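Local coordinates for protein orotidine 5'-phosphate decarboxylase (Streptomyces avermitilis, PDB 3V75) that probably catalyses the decarboxylation of orotidine 5'-phosphate to UMP, the last step of de novo UMP biosynthesis, at residues G63-S68 against L100-A105; E106-G111 against P140-A145; G183-A188 against R194-T199. One frame throughout, in Å; residues are numbered along the deposited sequence.

Contact 1. Residues G63-S68 against L100-A105; sequences GLERFS and LEKTVA
Helices 61-75 and 93-109, two of the outer helices of the TIM barrel, meet here through E65 with K102 and S68 with T103. The polar pair is a salt bridge in which K102 NZ donates to E65 OE2 over 3.1 Å. NZ approaches E65 OE2 on its anti side, 20° out of the carboxylate plane, so the ammonium comes from the flank of OE2 turned away from OE1. E65 reaches it with an extended chain, its CG trans to the backbone N (chi1 179°), whereas K102 bends at both chi3 and chi4 to bring NZ round. The two side chains meet at a slant.

About a turn beyond E65, S68 meets T103, the neighbour of K102; here the backbones come nearest, with the CA atoms of S68 and T103 6.3 Å apart, a spacing that two small side chains permit. S68 CB lies 3.4 Å from T103 OG1, and T103 CG2 flanks the same carbon at 4.1 Å. Neither hydroxyl bridges the helices: S68 OG donates to L64 O at 2.9 Å, and T103 OG1 is bonded to V99 O. L64 O thus takes both S68 OG and S68 N, from opposite faces of its plane.

Around this pair, V99 of helix 93-109 extends the packing against L64, E65 and S68. F89 of helix 86-90 covers L64, S68 and L100, while L100 and V104 rest on strand 113-120.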
loop_
_atom_site.group_PDB
_atom_site.type_symbol
_atom_site.label_atom_id
_atom_site.label_comp_id
_atom_site.label_asym_id
_atom_site.label_seq_id
_atom_site.Cartn_x
_atom_site.Cartn_y
_atom_site.Cartn_z
ATOM N N GLY A 63 -23.856 -3.825 -4.071
ATOM C CA GLY A 63 -23.388 -4.424 -5.314
ATOM C C GLY A 63 -22.080 -5.173 -5.123
ATOM O O GLY A 63 -21.903 -6.328 -5.579
ATOM N N LEU A 64 -21.145 -4.508 -4.438
ATOM C CA LEU A 64 -19.864 -5.115 -4.052
ATOM C C LEU A 64 -20.071 -6.453 -3.359
ATOM O O LEU A 64 -19.405 -7.468 -3.667
ATOM C CB LEU A 64 -19.158 -4.172 -3.066
ATOM C CG LEU A 64 -17.825 -4.666 -2.500
ATOM C CD1 LEU A 64 -16.747 -4.310 -3.499
ATOM C CD2 LEU A 64 -17.525 -3.925 -1.176
ATOM N N GLU A 65 -20.984 -6.448 -2.407
ATOM C CA GLU A 65 -21.257 -7.625 -1.616
ATOM C C GLU A 65 -21.889 -8.759 -2.451
ATOM O O GLU A 65 -21.512 -9.929 -2.309
ATOM C CB GLU A 65 -22.157 -7.238 -0.463
ATOM C CG GLU A 65 -22.557 -8.361 0.430
ATOM C CD GLU A 65 -23.472 -7.856 1.560
ATOM O OE1 GLU A 65 -24.441 -7.072 1.281
ATOM O OE2 GLU A 65 -23.264 -8.264 2.733
ATOM N N ARG A 66 -22.854 -8.420 -3.314
ATOM C CA ARG A 66 -23.496 -9.456 -4.136
ATOM C C ARG A 66 -22.492 -10.089 -5.114
ATOM O O ARG A 66 -22.477 -11.318 -5.318
ATOM C CB ARG A 66 -24.660 -8.837 -4.904
ATOM C CG ARG A 66 -25.400 -9.838 -5.780
ATOM C CD ARG A 66 -26.054 -10.914 -4.911
ATOM N NE ARG A 66 -25.280 -12.171 -4.866
ATOM C CZ ARG A 66 -25.685 -13.275 -4.221
ATOM N NH1 ARG A 66 -26.851 -13.265 -3.571
ATOM N NH2 ARG A 66 -24.977 -14.417 -4.263
ATOM N N PHE A 67 -21.659 -9.246 -5.713
ATOM C CA PHE A 67 -20.615 -9.704 -6.639
ATOM C C PHE A 67 -19.688 -10.689 -5.912
ATOM O O PHE A 67 -19.413 -11.803 -6.390
ATOM C CB PHE A 67 -19.817 -8.491 -7.107
ATOM C CG PHE A 67 -18.678 -8.803 -8.033
ATOM C CD1 PHE A 67 -17.431 -9.172 -7.538
ATOM C CD2 PHE A 67 -18.830 -8.683 -9.415
ATOM C CE1 PHE A 67 -16.371 -9.437 -8.388
ATOM C CE2 PHE A 67 -17.750 -8.934 -10.291
ATOM C CZ PHE A 67 -16.522 -9.324 -9.770
ATOM N N SER A 68 -19.156 -10.248 -4.777
ATOM C CA SER A 68 -18.173 -11.035 -4.043
ATOM C C SER A 68 -18.758 -12.374 -3.572
ATOM O O SER A 68 -18.121 -13.442 -3.693
ATOM C CB SER A 68 -17.664 -10.189 -2.866
ATOM O OG SER A 68 -16.996 -9.046 -3.376
ATOM N N LEU A 100 -14.955 -7.527 2.421
ATOM C CA LEU A 100 -13.701 -8.210 2.130
ATOM C C LEU A 100 -13.382 -9.282 3.173
ATOM O O LEU A 100 -12.976 -10.398 2.825
ATOM C CB LEU A 100 -12.542 -7.213 2.029
ATOM C CG LEU A 100 -11.156 -7.765 1.709
ATOM C CD1 LEU A 100 -11.138 -8.541 0.393
ATOM C CD2 LEU A 100 -10.201 -6.569 1.659
ATOM N N GLU A 101 -13.597 -8.954 4.450
ATOM C CA GLU A 101 -13.375 -9.933 5.516
ATOM C C GLU A 101 -14.189 -11.191 5.285
ATOM O O GLU A 101 -13.672 -12.317 5.390
ATOM C CB GLU A 101 -13.752 -9.321 6.879
ATOM C CG GLU A 101 -12.742 -8.274 7.340
ATOM C CD GLU A 101 -13.227 -7.454 8.523
ATOM O OE1 GLU A 101 -14.454 -7.277 8.717
ATOM O OE2 GLU A 101 -12.334 -6.963 9.272
ATOM N N LYS A 102 -15.475 -11.005 4.998
ATOM C CA LYS A 102 -16.379 -12.161 4.841
ATOM C C LYS A 102 -16.006 -12.981 3.618
ATOM O O LYS A 102 -16.053 -14.213 3.632
ATOM C CB LYS A 102 -17.822 -11.706 4.678
ATOM C CG LYS A 102 -18.422 -11.057 5.857
ATOM C CD LYS A 102 -19.941 -10.852 5.618
ATOM C CE LYS A 102 -20.280 -10.720 4.101
ATOM N NZ LYS A 102 -20.475 -9.226 3.688
ATOM N N THR A 103 -15.647 -12.281 2.550
ATOM C CA THR A 103 -15.300 -12.911 1.285
ATOM C C THR A 103 -14.082 -13.815 1.458
ATOM O O THR A 103 -14.071 -14.959 1.000
ATOM C CB THR A 103 -15.031 -11.809 0.220
ATOM O OG1 THR A 103 -16.226 -11.028 0.056
ATOM C CG2 THR A 103 -14.646 -12.407 -1.140
ATOM N N VAL A 104 -13.042 -13.286 2.112
ATOM C CA VAL A 104 -11.822 -14.042 2.321
ATOM C C VAL A 104 -12.131 -15.246 3.229
ATOM O O VAL A 104 -11.690 -16.372 2.952
ATOM C CB VAL A 104 -10.731 -13.149 2.962
ATOM C CG1 VAL A 104 -9.586 -14.000 3.449
ATOM C CG2 VAL A 104 -10.251 -12.087 1.968
ATOM N N ALA A 105 -12.914 -15.031 4.294
ATOM C CA ALA A 105 -13.251 -16.136 5.185
ATOM C C ALA A 105 -14.004 -17.233 4.428
ATOM O O ALA A 105 -13.693 -18.432 4.577
ATOM C CB ALA A 105 -14.075 -15.653 6.401
#

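Contact 2. Residues E106-G111 against P140-A145; sequences EARAAG and PLFSDA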
loop_
_atom_site.group_PDB
_atom_site.type_symbol
_atom_site.label_atom_id
_atom_site.label_comp_id
_atom_site.label_asym_id
_atom_site.label_seq_id
_atom_site.Cartn_x
_atom_site.Cartn_y
_atom_site.Cartn_z
ATOM N N GLU A 106 -14.994 -16.841 3.634
ATOM C CA GLU A 106 -15.805 -17.839 2.926
ATOM C C GLU A 106 -14.938 -18.572 1.899
ATOM O O GLU A 106 -15.045 -19.790 1.735
ATOM C CB GLU A 106 -16.982 -17.149 2.222
ATOM C CG GLU A 106 -18.043 -16.619 3.156
ATOM C CD GLU A 106 -18.896 -15.494 2.521
ATOM O OE1 GLU A 106 -18.721 -15.162 1.303
ATOM O OE2 GLU A 106 -19.726 -14.915 3.265
ATOM N N ALA A 107 -14.083 -17.835 1.203
ATOM C CA ALA A 107 -13.200 -18.455 0.210
ATOM C C ALA A 107 -12.309 -19.507 0.859
ATOM O O ALA A 107 -12.182 -20.635 0.361
ATOM C CB ALA A 107 -12.342 -17.409 -0.506
ATOM N N ARG A 108 -11.682 -19.133 1.981
ATOM C CA ARG A 108 -10.792 -20.083 2.637
ATOM C C ARG A 108 -11.577 -21.262 3.207
ATOM O O ARG A 108 -11.076 -22.403 3.194
ATOM C CB ARG A 108 -9.918 -19.376 3.703
ATOM C CG ARG A 108 -9.007 -18.257 3.088
ATOM C CD ARG A 108 -7.973 -17.668 4.099
ATOM N NE ARG A 108 -6.876 -18.628 4.315
ATOM C CZ ARG A 108 -6.755 -19.432 5.380
ATOM N NH1 ARG A 108 -7.646 -19.389 6.378
ATOM N NH2 ARG A 108 -5.753 -20.286 5.434
ATOM N N ALA A 109 -12.779 -21.014 3.718
ATOM C CA ALA A 109 -13.611 -22.110 4.225
ATOM C C ALA A 109 -13.968 -23.109 3.108
ATOM O O ALA A 109 -14.138 -24.310 3.368
ATOM C CB ALA A 109 -14.895 -21.571 4.862
ATOM N N ALA A 110 -14.067 -22.608 1.867
ATOM C CA ALA A 110 -14.355 -23.464 0.699
ATOM C C ALA A 110 -13.119 -24.193 0.213
ATOM O O ALA A 110 -13.204 -25.037 -0.688
ATOM C CB ALA A 110 -14.941 -22.620 -0.446
ATOM N N GLY A 111 -11.964 -23.890 0.813
ATOM C CA GLY A 111 -10.739 -24.577 0.455
ATOM C C GLY A 111 -9.896 -23.890 -0.612
ATOM O O GLY A 111 -8.871 -24.448 -1.028
ATOM N N PRO A 140 -9.031 -10.643 11.217
ATOM C CA PRO A 140 -10.230 -10.855 10.400
ATOM C C PRO A 140 -9.889 -10.717 8.908
ATOM O O PRO A 140 -10.778 -11.003 8.143
ATOM C CB PRO A 140 -11.172 -9.711 10.833
ATOM C CG PRO A 140 -10.195 -8.614 11.259
ATOM C CD PRO A 140 -9.123 -9.386 11.995
ATOM N N LEU A 141 -8.666 -10.304 8.530
ATOM C CA LEU A 141 -8.260 -10.351 7.096
ATOM C C LEU A 141 -7.199 -11.413 6.760
ATOM O O LEU A 141 -6.524 -11.309 5.719
ATOM C CB LEU A 141 -7.845 -8.972 6.572
ATOM C CG LEU A 141 -8.949 -7.911 6.580
ATOM C CD1 LEU A 141 -8.355 -6.498 6.651
ATOM C CD2 LEU A 141 -9.762 -8.051 5.302
ATOM N N PHE A 142 -7.044 -12.423 7.631
ATOM C CA PHE A 142 -6.001 -13.440 7.438
ATOM C C PHE A 142 -6.092 -14.046 6.045
ATOM O O PHE A 142 -7.150 -14.565 5.666
ATOM C CB PHE A 142 -6.103 -14.575 8.463
ATOM C CG PHE A 142 -5.039 -15.660 8.291
ATOM C CD1 PHE A 142 -3.693 -15.337 8.204
ATOM C CD2 PHE A 142 -5.394 -17.002 8.240
ATOM C CE1 PHE A 142 -2.705 -16.328 8.053
ATOM C CE2 PHE A 142 -4.406 -18.008 8.142
ATOM C CZ PHE A 142 -3.075 -17.667 8.008
ATOM N N SER A 143 -4.983 -14.008 5.324
ATOM C CA SER A 143 -4.895 -14.500 3.953
ATOM C C SER A 143 -3.685 -15.431 3.840
ATOM O O SER A 143 -2.749 -15.359 4.642
ATOM C CB SER A 143 -4.750 -13.312 2.985
ATOM O OG SER A 143 -5.871 -12.431 3.085
ATOM N N ASP A 144 -3.679 -16.296 2.827
ATOM C CA ASP A 144 -2.568 -17.226 2.661
ATOM C C ASP A 144 -1.313 -16.546 2.140
ATOM O O ASP A 144 -0.203 -17.039 2.339
ATOM C CB ASP A 144 -3.005 -18.340 1.717
ATOM C CG ASP A 144 -4.123 -19.121 2.311
ATOM O OD1 ASP A 144 -3.849 -19.868 3.287
ATOM O OD2 ASP A 144 -5.302 -18.954 1.883
ATOM N N ALA A 145 -1.473 -15.413 1.468
ATOM C CA ALA A 145 -0.323 -14.600 1.081
ATOM C C ALA A 145 -0.727 -13.154 0.907
ATOM O O ALA A 145 -1.921 -12.845 0.812
ATOM C CB ALA A 145 0.337 -15.141 -0.214
#
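R108 leaves its helix with CG beside the backbone N and bends at chi3 (75°), which turns the NE/NH2 edge of its guanidinium to the D144 carboxylate. The grip is side-on and two-pronged. NE of R108 donates to D144 OD2 at 2.9 Å and NH2 of R108 to D144 OD1 at 2.9 Å, both nearly straight. Both acceptors lie close to the guanidinium plane, but the carboxylate is twisted 43° against it: OD1 is met on its syn side, while OD2 is approached from above the carboxylate plane.

F142 covers one guanidinium face with its CD2-CE2 side. F142 CD2 is 3.8 Å from R108 NH1, and the two planes are inclined by 62°, so this is no parallel stack. R108 CD also touches the backbone, 3.6 Å from F142 O.

D144 has further partners: R30 forms a second salt bridge to OD1, and V114 N donates to OD2. Two arginines and an amide would probably stabilise its negative charge in this buried setting. Just beyond R108, G111, the first residue to leave helical backbone angles and of positive phi, forms a Schellman motif, its N bonded to R108 O at 2.9 Å. The contact thus joins a helix C-terminus to the loop entering strand 145-148, at the N-terminal end of the parallel strands of the TIM barrel.

Contact 3. Residues G183-A188 against R194-T199; sequences GEVQHA and RDVAAT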
loop_
_atom_site.group_PDB
_atom_site.type_symbol
_atom_site.label_atom_id
_atom_site.label_comp_id
_atom_site.label_asym_id
_atom_site.label_seq_id
_atom_site.Cartn_x
_atom_site.Cartn_y
_atom_site.Cartn_z
ATOM N N GLY A 183 9.073 -0.131 -15.903
ATOM C CA GLY A 183 10.521 -0.163 -16.002
ATOM C C GLY A 183 11.222 1.008 -15.319
ATOM O O GLY A 183 12.446 0.936 -15.089
ATOM N N GLU A 184 10.510 2.101 -15.055
ATOM C CA GLU A 184 11.169 3.320 -14.564
ATOM C C GLU A 184 12.028 3.016 -13.322
ATOM O O GLU A 184 13.199 3.397 -13.268
ATOM C CB GLU A 184 10.134 4.385 -14.206
ATOM C CG GLU A 184 10.750 5.730 -13.764
ATOM C CD GLU A 184 9.663 6.742 -13.496
ATOM O OE1 GLU A 184 8.949 6.551 -12.497
ATOM O OE2 GLU A 184 9.568 7.746 -14.236
ATOM N N VAL A 185 11.430 2.348 -12.344
ATOM C CA VAL A 185 12.124 1.945 -11.117
ATOM C C VAL A 185 12.723 0.550 -11.294
ATOM O O VAL A 185 13.867 0.306 -10.915
ATOM C CB VAL A 185 11.160 1.954 -9.909
ATOM C CG1 VAL A 185 11.882 1.447 -8.625
ATOM C CG2 VAL A 185 10.631 3.335 -9.709
ATOM N N GLN A 186 11.960 -0.379 -11.854
ATOM C CA GLN A 186 12.360 -1.777 -11.882
ATOM C C GLN A 186 13.645 -2.003 -12.677
ATOM O O GLN A 186 14.389 -2.949 -12.399
ATOM C CB GLN A 186 11.199 -2.628 -12.471
ATOM C CG GLN A 186 9.993 -2.604 -11.535
ATOM C CD GLN A 186 8.669 -2.971 -12.180
ATOM O OE1 GLN A 186 8.629 -3.600 -13.240
ATOM N NE2 GLN A 186 7.575 -2.569 -11.540
ATOM N N HIS A 187 13.897 -1.160 -13.679
ATOM C CA HIS A 187 15.091 -1.323 -14.536
ATOM C C HIS A 187 16.284 -0.477 -14.091
ATOM O O HIS A 187 17.347 -0.525 -14.721
ATOM C CB HIS A 187 14.796 -1.031 -16.007
ATOM C CG HIS A 187 13.757 -1.950 -16.590
ATOM N ND1 HIS A 187 13.142 -1.675 -17.793
ATOM C CD2 HIS A 187 13.243 -3.123 -16.148
ATOM C CE1 HIS A 187 12.270 -2.645 -18.060
ATOM N NE2 HIS A 187 12.329 -3.543 -17.093
ATOM N N ALA A 188 16.100 0.315 -13.031
ATOM C CA ALA A 188 17.179 1.182 -12.543
ATOM C C ALA A 188 18.283 0.260 -11.980
ATOM O O ALA A 188 17.998 -0.787 -11.403
ATOM C CB ALA A 188 16.634 2.116 -11.474
ATOM N N ARG A 194 23.263 -5.197 -10.961
ATOM C CA ARG A 194 21.899 -5.757 -11.031
ATOM C C ARG A 194 20.876 -4.628 -11.011
ATOM O O ARG A 194 21.079 -3.634 -10.283
ATOM C CB ARG A 194 21.627 -6.748 -9.878
ATOM C CG ARG A 194 22.546 -7.995 -10.019
ATOM C CD ARG A 194 22.483 -8.981 -8.874
ATOM N NE ARG A 194 22.604 -8.241 -7.634
ATOM C CZ ARG A 194 22.288 -8.718 -6.429
ATOM N NH1 ARG A 194 21.854 -9.974 -6.309
ATOM N NH2 ARG A 194 22.371 -7.921 -5.352
ATOM N N ASP A 195 19.782 -4.754 -11.764
ATOM C CA ASP A 195 18.725 -3.769 -11.615
ATOM C C ASP A 195 17.863 -4.070 -10.400
ATOM O O ASP A 195 18.078 -5.078 -9.707
ATOM C CB ASP A 195 17.900 -3.503 -12.897
ATOM C CG ASP A 195 17.102 -4.683 -13.361
ATOM O OD1 ASP A 195 16.899 -5.682 -12.616
ATOM O OD2 ASP A 195 16.618 -4.606 -14.545
ATOM N N VAL A 196 16.905 -3.189 -10.123
ATOM C CA VAL A 196 16.048 -3.334 -8.967
ATOM C C VAL A 196 15.283 -4.649 -9.001
ATOM O O VAL A 196 15.225 -5.379 -8.006
ATOM C CB VAL A 196 15.118 -2.119 -8.840
ATOM C CG1 VAL A 196 13.963 -2.412 -7.877
ATOM C CG2 VAL A 196 15.950 -0.896 -8.389
ATOM N N ALA A 197 14.692 -4.978 -10.164
ATOM C CA ALA A 197 13.944 -6.228 -10.260
ATOM C C ALA A 197 14.829 -7.437 -9.989
ATOM O O ALA A 197 14.417 -8.357 -9.258
ATOM C CB ALA A 197 13.290 -6.365 -11.661
ATOM N N ALA A 198 15.998 -7.466 -10.619
ATOM C CA ALA A 198 16.900 -8.605 -10.452
ATOM C C ALA A 198 17.338 -8.735 -8.982
ATOM O O ALA A 198 17.575 -9.842 -8.485
ATOM C CB ALA A 198 18.123 -8.470 -11.366
ATOM N N THR A 199 17.474 -7.592 -8.318
ATOM C CA THR A 199 17.872 -7.572 -6.921
ATOM C C THR A 199 16.780 -8.222 -6.095
ATOM O O THR A 199 17.071 -9.055 -5.219
ATOM C CB THR A 199 18.107 -6.097 -6.480
ATOM O OG1 THR A 199 19.204 -5.584 -7.238
ATOM C CG2 THR A 199 18.440 -6.014 -4.973
HETATM O O HOH W 1 17.871 -2.929 -16.168
#
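Backbone hydrogen bonds between Q186, A188 and the first turn of helix 196-207 carry this contact. A197 N donates to Q186 O at 3.0 Å, in a nearly straight bond. V196 N donates to A188 O at 2.9 Å, more bent at the hydrogen (135°). D195 CA adds a CH...O contact to A188 O at 3.1 Å.

Among the side-chain polar groups, D195 is the N-cap: its OD1 accepts from A198 N at 2.8 Å. Its CG sits between the backbone N and the carbonyl carbon (chi1 65°), which folds the carboxylate back over the helix start. OD2 takes a bond from a water that also donates to H187 O, and Y231 OH is a further partner. The H187 ring lies beside this carboxylate, their planes 10° apart.

Apolar contacts are looser. V196 CG1 faces V185 CG1 at 4.4 Å, and the second subunit packs on V185, A188 and V196.

All three N-H groups of V196, A197 and A198 are therefore satisfied, two by carbonyls of 183-188 and one by the cap; the negative D195 would probably also interact favourably with the helix dipole.

Overall arrangement
From the N terminus, the chain passes through strand 81-84 and helix 86-90 before contact 1 closes its loop, joining two outer helices of the barrel. Helix 93-109 then runs directly into contact 2, whose loop holds strand 113-120 and helix 124-134 and ends at strand 145-148. The two share that helix and touch: V104 CG1 packs 3.3 Å from F142 O. Contact 3 follows strand 170-176 and closes a short loop, with five residues between its segments, linking helices 183-186 and 196-207, its centre 36 Å from that of contact 1 and across the chain's centre. All three are in series, without nesting or crossing. Residues of all three contacts reach the second subunit, contact 1 through E101 alone.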